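Local coordinates for protein fiber (Murine adenovirus 2, PDB 5NBH) that forms the distal part of the trimeric fibre, binds N-acetylglucosamine and probably attaches the virus to receptors on host cells, at residues F139-V153 with L161-D173. Sequence-based numbering, arbitrary orientation.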
ATOM      1  N   PHE A 139      18.913   7.125   9.656  1.00 11.88           N
ATOM      2  CA  PHE A 139      19.261   6.824   8.285  1.00 11.97           C
ATOM      3  C   PHE A 139      20.199   7.906   7.786  1.00 12.50           C
ATOM      4  O   PHE A 139      19.985   9.107   8.042  1.00 12.75           O
ATOM      5  CB  PHE A 139      18.010   6.833   7.397  1.00 11.24           C
ATOM      6  CG  PHE A 139      16.937   5.896   7.849  1.00 11.18           C
ATOM      7  CD1 PHE A 139      15.990   6.312   8.780  1.00 10.67           C
ATOM      8  CD2 PHE A 139      16.835   4.610   7.329  1.00 11.25           C
ATOM      9  CE1 PHE A 139      14.997   5.461   9.208  1.00 11.16           C
ATOM     10  CE2 PHE A 139      15.834   3.744   7.747  1.00 12.00           C
ATOM     11  CZ  PHE A 139      14.914   4.168   8.694  1.00 11.50           C
ATOM     12  N   ASP A 140      21.166   7.504   6.970  1.00 13.34           N
ATOM     13  CA  ASP A 140      22.042   8.488   6.335  1.00 14.61           C
ATOM     14  C   ASP A 140      21.228   9.547   5.589  1.00 14.35           C
ATOM     15  O   ASP A 140      20.378   9.226   4.787  1.00 13.93           O
ATOM     16  CB  ASP A 140      23.049   7.780   5.405  1.00 16.45           C
ATOM     17  CG  ASP A 140      24.107   8.747   4.896  1.00 19.05           C
ATOM     18  OD1 ASP A 140      23.796   9.585   4.041  1.00 19.14           O
ATOM     19  OD2 ASP A 140      25.238   8.690   5.419  1.00 24.29           O
ATOM     20  N   GLY A 141      21.482  10.822   5.857  1.00 13.92           N
ATOM     21  CA  GLY A 141      20.663  11.889   5.323  1.00 14.63           C
ATOM     22  C   GLY A 141      20.779  12.140   3.829  1.00 15.37           C
ATOM     23  O   GLY A 141      19.947  12.854   3.288  1.00 15.64           O
ATOM     24  N   THR A 142      21.809  11.572   3.207  1.00 17.04           N
ATOM     25  CA  THR A 142      22.068  11.703   1.757  1.00 19.23           C
ATOM     26  C   THR A 142      21.806  10.396   0.991  1.00 18.95           C
ATOM     27  O   THR A 142      21.250  10.440  -0.115  1.00 19.51           O
ATOM     28  CB  THR A 142      23.528  12.144   1.528  1.00 20.89           C
ATOM     29  OG1 THR A 142      23.756  13.371   2.233  1.00 23.12           O
ATOM     30  CG2 THR A 142      23.785  12.385   0.073  1.00 22.92           C
ATOM     31  N   LEU A 143      22.240   9.269   1.557  1.00 18.24           N
ATOM     32  CA  LEU A 143      22.084   7.947   0.968  1.00 19.20           C
ATOM     33  C   LEU A 143      20.817   7.169   1.398  1.00 18.43           C
ATOM     34  O   LEU A 143      20.431   6.190   0.722  1.00 17.75           O
ATOM     35  CB  LEU A 143      23.303   7.088   1.304  1.00 21.54           C
ATOM     36  CG  LEU A 143      24.673   7.656   0.904  1.00 25.13           C
ATOM     37  CD1 LEU A 143      25.750   6.726   1.411  1.00 26.14           C
ATOM     38  CD2 LEU A 143      24.789   7.852  -0.608  1.00 25.43           C
ATOM     39  N   GLY A 144      20.220   7.527   2.539  1.00 15.62           N
ATOM     40  CA  GLY A 144      19.054   6.804   3.051  1.00 15.72           C
ATOM     41  C   GLY A 144      19.366   5.515   3.813  1.00 16.25           C
ATOM     42  O   GLY A 144      18.464   4.940   4.452  1.00 15.84           O
ATOM     43  N   SER A 145      20.611   5.033   3.759  1.00 15.84           N
ATOM     44  CA  SER A 145      20.981   3.787   4.397  1.00 16.74           C
ATOM     45  C   SER A 145      20.731   3.787   5.911  1.00 15.06           C
ATOM     46  O   SER A 145      21.154   4.701   6.590  1.00 14.65           O
ATOM     47  CB  SER A 145      22.476   3.494   4.190  1.00 20.07           C
ATOM     48  OG  SER A 145      22.741   3.333   2.811  1.00 25.23           O
ATOM     49  N   CYS A 146      20.145   2.718   6.420  1.00 13.99           N
ATOM     50  CA  CYS A 146      19.862   2.628   7.868  1.00 14.60           C
ATOM     51  C   CYS A 146      21.162   2.456   8.661  1.00 15.05           C
ATOM     52  O   CYS A 146      22.004   1.599   8.328  1.00 15.24           O
ATOM     53  CB  CYS A 146      18.891   1.511   8.162  1.00 14.28           C
ATOM     54  SG  CYS A 146      18.301   1.502   9.870  1.00 15.81           S
ATOM     55  N   LEU A 147      21.365   3.354   9.626  1.00 15.08           N
ATOM     56  CA  LEU A 147      22.521   3.319  10.530  1.00 16.64           C
ATOM     57  C   LEU A 147      22.273   2.531  11.800  1.00 16.37           C
ATOM     58  O   LEU A 147      23.228   2.123  12.467  1.00 17.57           O
ATOM     59  CB  LEU A 147      22.938   4.743  10.887  1.00 17.92           C
ATOM     60  CG  LEU A 147      23.253   5.634   9.675  1.00 19.53           C
ATOM     61  CD1 LEU A 147      23.452   7.072  10.118  1.00 20.32           C
ATOM     62  CD2 LEU A 147      24.475   5.117   8.919  1.00 22.05           C
ATOM     63  N   THR A 148      20.998   2.348  12.166  1.00 14.76           N
ATOM     64  CA  THR A 148      20.600   1.692  13.433  1.00 13.70           C
ATOM     65  C   THR A 148      20.721   0.176  13.380  1.00 14.45           C
ATOM     66  O   THR A 148      21.023  -0.482  14.366  1.00 13.42           O
ATOM     67  CB  THR A 148      19.157   2.061  13.803  1.00 13.52           C
ATOM     68  OG1 THR A 148      18.998   3.475  13.739  1.00 13.15           O
ATOM     69  CG2 THR A 148      18.780   1.546  15.168  1.00 13.98           C
ATOM     70  N   GLY A 149      20.488  -0.383  12.192  1.00 14.50           N
ATOM     71  CA  GLY A 149      20.549  -1.810  11.999  1.00 15.27           C
ATOM     72  C   GLY A 149      20.515  -2.110  10.512  1.00 15.52           C
ATOM     73  O   GLY A 149      20.465  -1.192   9.700  1.00 16.20           O
ATOM     74  N   ARG A 150      20.469  -3.382  10.180  1.00 15.27           N
ATOM     75  CA  ARG A 150      20.553  -3.787   8.781  0.50 16.02           C
ATOM     76  C   ARG A 150      19.172  -3.731   8.099  1.00 14.82           C
ATOM     77  O   ARG A 150      18.212  -4.325   8.576  1.00 14.61           O
ATOM     78  CB  ARG A 150      21.172  -5.182   8.652  0.50 17.35           C
ATOM     79  CG  ARG A 150      21.366  -5.654   7.205  0.50 18.91           C
ATOM     80  CD  ARG A 150      22.239  -6.912   7.113  0.50 20.34           C
ATOM     81  NE  ARG A 150      21.874  -7.753   5.965  0.50 22.50           N
ATOM     82  CZ  ARG A 150      21.517  -9.036   6.060  0.50 22.91           C
ATOM     83  NH1 ARG A 150      21.501  -9.642   7.232  0.50 22.73           N
ATOM     84  NH2 ARG A 150      21.186  -9.715   4.979  0.50 24.08           N
ATOM     85  N   MET A 151      19.125  -3.011   6.981  1.00 14.17           N
ATOM     86  CA  MET A 151      17.963  -2.991   6.085  1.00 14.31           C
ATOM     87  C   MET A 151      18.495  -3.175   4.663  1.00 14.71           C
ATOM     88  O   MET A 151      19.671  -2.939   4.413  1.00 14.17           O
ATOM     89  CB  MET A 151      17.149  -1.724   6.247  1.00 13.37           C
ATOM     90  CG  MET A 151      16.537  -1.598   7.655  1.00 13.53           C
ATOM     91  SD  MET A 151      15.478  -0.141   7.854  1.00 13.53           S
ATOM     92  CE  MET A 151      14.084  -0.572   6.798  1.00 12.73           C
ATOM     93  N   GLN A 152      17.602  -3.615   3.774  1.00 15.47           N
ATOM     94  CA  GLN A 152      17.918  -4.018   2.404  1.00 17.16           C
ATOM     95  C   GLN A 152      16.816  -3.533   1.487  1.00 15.68           C
ATOM     96  O   GLN A 152      15.668  -3.532   1.886  1.00 13.89           O
ATOM     97  CB  GLN A 152      17.911  -5.546   2.326  1.00 19.72           C
ATOM     98  CG  GLN A 152      19.104  -6.153   3.000  1.00 25.42           C
ATOM     99  CD  GLN A 152      19.177  -7.665   2.938  1.00 27.33           C
ATOM    100  OE1 GLN A 152      20.228  -8.232   3.241  1.00 38.60           O
ATOM    101  NE2 GLN A 152      18.097  -8.320   2.540  1.00 26.35           N
ATOM    102  N   VAL A 153      17.171  -3.144   0.262  1.00 14.55           N
ATOM    103  CA  VAL A 153      16.162  -2.909  -0.757  1.00 15.43           C
ATOM    104  C   VAL A 153      15.858  -4.298  -1.367  1.00 15.35           C
ATOM    105  O   VAL A 153      16.773  -4.988  -1.823  1.00 15.16           O
ATOM    106  CB  VAL A 153      16.630  -1.910  -1.843  1.00 15.41           C
ATOM    107  CG1 VAL A 153      15.509  -1.669  -2.851  1.00 15.24           C
ATOM    108  CG2 VAL A 153      17.088  -0.583  -1.247  1.00 16.65           C
ATOM    109  N   LEU A 161      18.193  -5.873  -4.041  1.00 21.73           N
ATOM    110  CA  LEU A 161      18.451  -5.028  -5.198  1.00 21.29           C
ATOM    111  C   LEU A 161      19.588  -4.073  -4.830  1.00 25.10           C
ATOM    112  O   LEU A 161      19.652  -3.578  -3.693  1.00 23.16           O
ATOM    113  CB  LEU A 161      17.206  -4.221  -5.590  1.00 20.55           C
ATOM    114  CG  LEU A 161      15.919  -5.007  -5.810  1.00 20.75           C
ATOM    115  CD1 LEU A 161      14.779  -4.101  -6.193  1.00 20.42           C
ATOM    116  CD2 LEU A 161      16.153  -6.093  -6.845  1.00 21.73           C
ATOM    117  N   ASP A 162      20.488  -3.828  -5.782  1.00 28.34           N
ATOM    118  CA  ASP A 162      21.615  -2.923  -5.569  1.00 32.92           C
ATOM    119  C   ASP A 162      21.106  -1.520  -5.897  1.00 33.10           C
ATOM    120  O   ASP A 162      21.269  -1.025  -7.005  1.00 32.50           O
ATOM    121  CB  ASP A 162      22.806  -3.343  -6.451  1.00 38.67           C
ATOM    122  CG  ASP A 162      24.076  -2.568  -6.133  1.00 44.05           C
ATOM    123  OD1 ASP A 162      24.555  -2.650  -4.975  1.00 47.56           O
ATOM    124  OD2 ASP A 162      24.607  -1.900  -7.053  1.00 52.81           O
ATOM    125  N   VAL A 163      20.426  -0.912  -4.916  1.00 29.99           N
ATOM    126  CA  VAL A 163      19.735   0.365  -5.078  1.00 28.68           C
ATOM    127  C   VAL A 163      20.033   1.149  -3.813  1.00 25.74           C
ATOM    128  O   VAL A 163      19.875   0.624  -2.716  1.00 25.17           O
ATOM    129  CB  VAL A 163      18.209   0.184  -5.180  1.00 30.68           C
ATOM    130  CG1 VAL A 163      17.498   1.525  -5.291  1.00 31.88           C
ATOM    131  CG2 VAL A 163      17.858  -0.699  -6.360  1.00 33.10           C
ATOM    132  N   THR A 164      20.519   2.377  -3.959  1.00 23.90           N
ATOM    133  CA  THR A 164      20.772   3.226  -2.802  0.50 21.79           C
ATOM    134  C   THR A 164      19.383   3.659  -2.321  1.00 20.84           C
ATOM    135  O   THR A 164      18.575   4.127  -3.108  1.00 22.21           O
ATOM    136  CB  THR A 164      21.671   4.424  -3.176  0.50 21.90           C
ATOM    137  OG1 THR A 164      22.864   3.925  -3.799  0.50 21.83           O
ATOM    138  CG2 THR A 164      22.064   5.243  -1.932  0.50 21.34           C
ATOM    139  N   PRO A 165      19.092   3.484  -1.030  1.00 18.30           N
ATOM    140  CA  PRO A 165      17.706   3.756  -0.615  1.00 16.80           C
ATOM    141  C   PRO A 165      17.357   5.223  -0.381  1.00 15.77           C
ATOM    142  O   PRO A 165      16.712   5.567   0.622  1.00 15.16           O
ATOM    143  CB  PRO A 165      17.557   2.904   0.645  1.00 16.92           C
ATOM    144  CG  PRO A 165      18.932   2.869   1.206  1.00 17.37           C
ATOM    145  CD  PRO A 165      19.889   2.896   0.061  1.00 17.92           C
ATOM    146  N   THR A 166      17.675   6.093  -1.325  1.00 14.39           N
ATOM    147  CA  THR A 166      17.310   7.504  -1.186  1.00 14.29           C
ATOM    148  C   THR A 166      15.797   7.725  -1.268  1.00 13.88           C
ATOM    149  O   THR A 166      15.306   8.758  -0.875  1.00 14.33           O
ATOM    150  CB  THR A 166      18.004   8.370  -2.230  1.00 15.70           C
ATOM    151  OG1 THR A 166      17.590   7.943  -3.542  1.00 16.69           O
ATOM    152  CG2 THR A 166      19.538   8.282  -2.091  1.00 16.23           C
ATOM    153  N   PHE A 167      15.055   6.739  -1.788  1.00 12.76           N
ATOM    154  CA  PHE A 167      13.636   6.895  -2.006  1.00 12.31           C
ATOM    155  C   PHE A 167      12.802   6.981  -0.692  1.00 12.04           C
ATOM    156  O   PHE A 167      11.627   7.283  -0.761  1.00 11.68           O
ATOM    157  CB  PHE A 167      13.104   5.762  -2.928  1.00 11.84           C
ATOM    158  CG  PHE A 167      13.315   4.374  -2.399  1.00 11.76           C
ATOM    159  CD1 PHE A 167      12.481   3.839  -1.425  1.00 11.38           C
ATOM    160  CD2 PHE A 167      14.347   3.588  -2.863  1.00 11.98           C
ATOM    161  CE1 PHE A 167      12.665   2.557  -0.963  1.00 11.83           C
ATOM    162  CE2 PHE A 167      14.560   2.307  -2.378  1.00 12.16           C
ATOM    163  CZ  PHE A 167      13.705   1.783  -1.442  1.00 12.55           C
ATOM    164  N   ILE A 168      13.426   6.732   0.472  1.00 12.09           N
ATOM    165  CA  ILE A 168      12.737   6.890   1.775  1.00 12.52           C
ATOM    166  C   ILE A 168      12.838   8.303   2.362  1.00 13.06           C
ATOM    167  O   ILE A 168      12.140   8.591   3.299  1.00 12.06           O
ATOM    168  CB  ILE A 168      13.244   5.911   2.849  1.00 13.33           C
ATOM    169  CG1 ILE A 168      14.709   6.254   3.262  1.00 14.41           C
ATOM    170  CG2 ILE A 168      12.984   4.480   2.416  1.00 14.41           C
ATOM    171  CD1 ILE A 168      15.193   5.637   4.529  1.00 14.65           C
ATOM    172  N   LEU A 169      13.677   9.180   1.784  1.00 13.14           N
ATOM    173  CA  LEU A 169      14.007  10.459   2.413  1.00 13.48           C
ATOM    174  C   LEU A 169      12.948  11.497   2.189  1.00 13.14           C
ATOM    175  O   LEU A 169      12.605  11.788   1.037  1.00 12.40           O
ATOM    176  CB  LEU A 169      15.350  10.980   1.895  1.00 14.22           C
ATOM    177  CG  LEU A 169      16.559  10.124   2.272  1.00 14.30           C
ATOM    178  CD1 LEU A 169      17.753  10.549   1.453  1.00 15.35           C
ATOM    179  CD2 LEU A 169      16.917  10.189   3.756  1.00 13.76           C
ATOM    180  N   PRO A 170      12.376  12.065   3.276  1.00 13.13           N
ATOM    181  CA  PRO A 170      11.446  13.159   3.156  1.00 14.02           C
ATOM    182  C   PRO A 170      12.145  14.533   3.124  1.00 15.61           C
ATOM    183  O   PRO A 170      13.356  14.584   3.170  1.00 16.17           O
ATOM    184  CB  PRO A 170      10.637  13.018   4.440  1.00 14.32           C
ATOM    185  CG  PRO A 170      11.656  12.618   5.437  1.00 13.87           C
ATOM    186  CD  PRO A 170      12.660  11.776   4.701  1.00 14.15           C
ATOM    187  N   THR A 171      11.368  15.606   3.011  1.00 17.08           N
ATOM    188  CA  THR A 171      11.944  16.951   2.926  1.00 19.09           C
ATOM    189  C   THR A 171      12.766  17.221   4.200  1.00 18.80           C
ATOM    190  O   THR A 171      12.315  16.914   5.323  1.00 17.25           O
ATOM    191  CB  THR A 171      10.887  18.066   2.695  1.00 20.22           C
ATOM    192  OG1 THR A 171      11.546  19.343   2.713  1.00 23.68           O
ATOM    193  CG2 THR A 171       9.820  18.080   3.769  1.00 20.89           C
ATOM    194  N   SER A 172      13.970  17.764   4.007  1.00 21.23           N
ATOM    195  CA  SER A 172      14.835  18.192   5.119  1.00 22.20           C
ATOM    196  C   SER A 172      14.648  19.657   5.497  1.00 24.57           C
ATOM    197  O   SER A 172      15.456  20.182   6.283  1.00 25.17           O
ATOM    198  CB  SER A 172      16.303  17.965   4.759  1.00 23.64           C
ATOM    199  OG  SER A 172      16.651  18.785   3.639  1.00 22.91           O
ATOM    200  N   ASP A 173      13.619  20.308   4.956  1.00 25.28           N
ATOM    201  CA  ASP A 173      13.243  21.667   5.364  1.00 28.70           C
ATOM    202  C   ASP A 173      12.993  21.689   6.879  1.00 28.65           C
ATOM    203  O   ASP A 173      12.093  21.030   7.368  1.00 25.41           O
ATOM    204  CB  ASP A 173      11.986  22.102   4.607  1.00 30.55           C
ATOM    205  CG  ASP A 173      11.551  23.522   4.933  1.00 31.62           C
ATOM    206  OD1 ASP A 173      11.954  24.082   5.991  1.00 32.17           O
ATOM    207  OD2 ASP A 173      10.772  24.060   4.121  1.00 32.49           O
TER
HETATM  208  O   HOH W   1      19.908  -3.242  -0.730  1.00 22.54           O
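I168 lays its CD1 methyl over one face of the F139 ring, a CH-pi contact with CD1 3.9 Å from the ring centroid and 29° off its normal. CG1 of I168 sits between the backbone N and the carbonyl carbon (chi1 68°) and the chain then runs on extended; together the two torsions carry CD1 to F139 and also to within 3.3 Å of G144 O. Beside this pair the backbones come closest, at G144 and T166. The positive phi of G144 suits glycine, and having no side chain lets its backbone lie close against P165, with G144 CA pointing a hydrogen almost straight at P165 O, 3.6 Å away. L169 packs its two methyls against the carbonyl oxygens of D140, G141 and T142. D140 shapes that turn: its OD1 accepts from T142 N, making an Asx turn, and from L143 N, extending it to an Asx motif; the two donors approach from opposite faces of the carboxylate.

A second compact cluster gathers round V153. With CG1 anti to the backbone N (chi1 -178°), that methyl faces V163 and L161, while CG2 meets P165 CB and the edge of the F167 ring, 4.0 Å from CE2. Branching at CB lets one short residue fill both directions. L161 N donates to V153 O at 2.8 Å, nearly linear, and a water links V153 N to L161 O.

The outer side, with exposed L143 and T164, is looser, and S145 OG lies beside the P165 ring. The contact packs loop 161-173 against the end of strand 131-140 and the loop after it, between the four-stranded sheet (F139 meets F209) and the five-stranded one (F167 meets F83). With a single direct hydrogen bond between the segments, their cohesion probably rests mainly on apolar burial and shape fit.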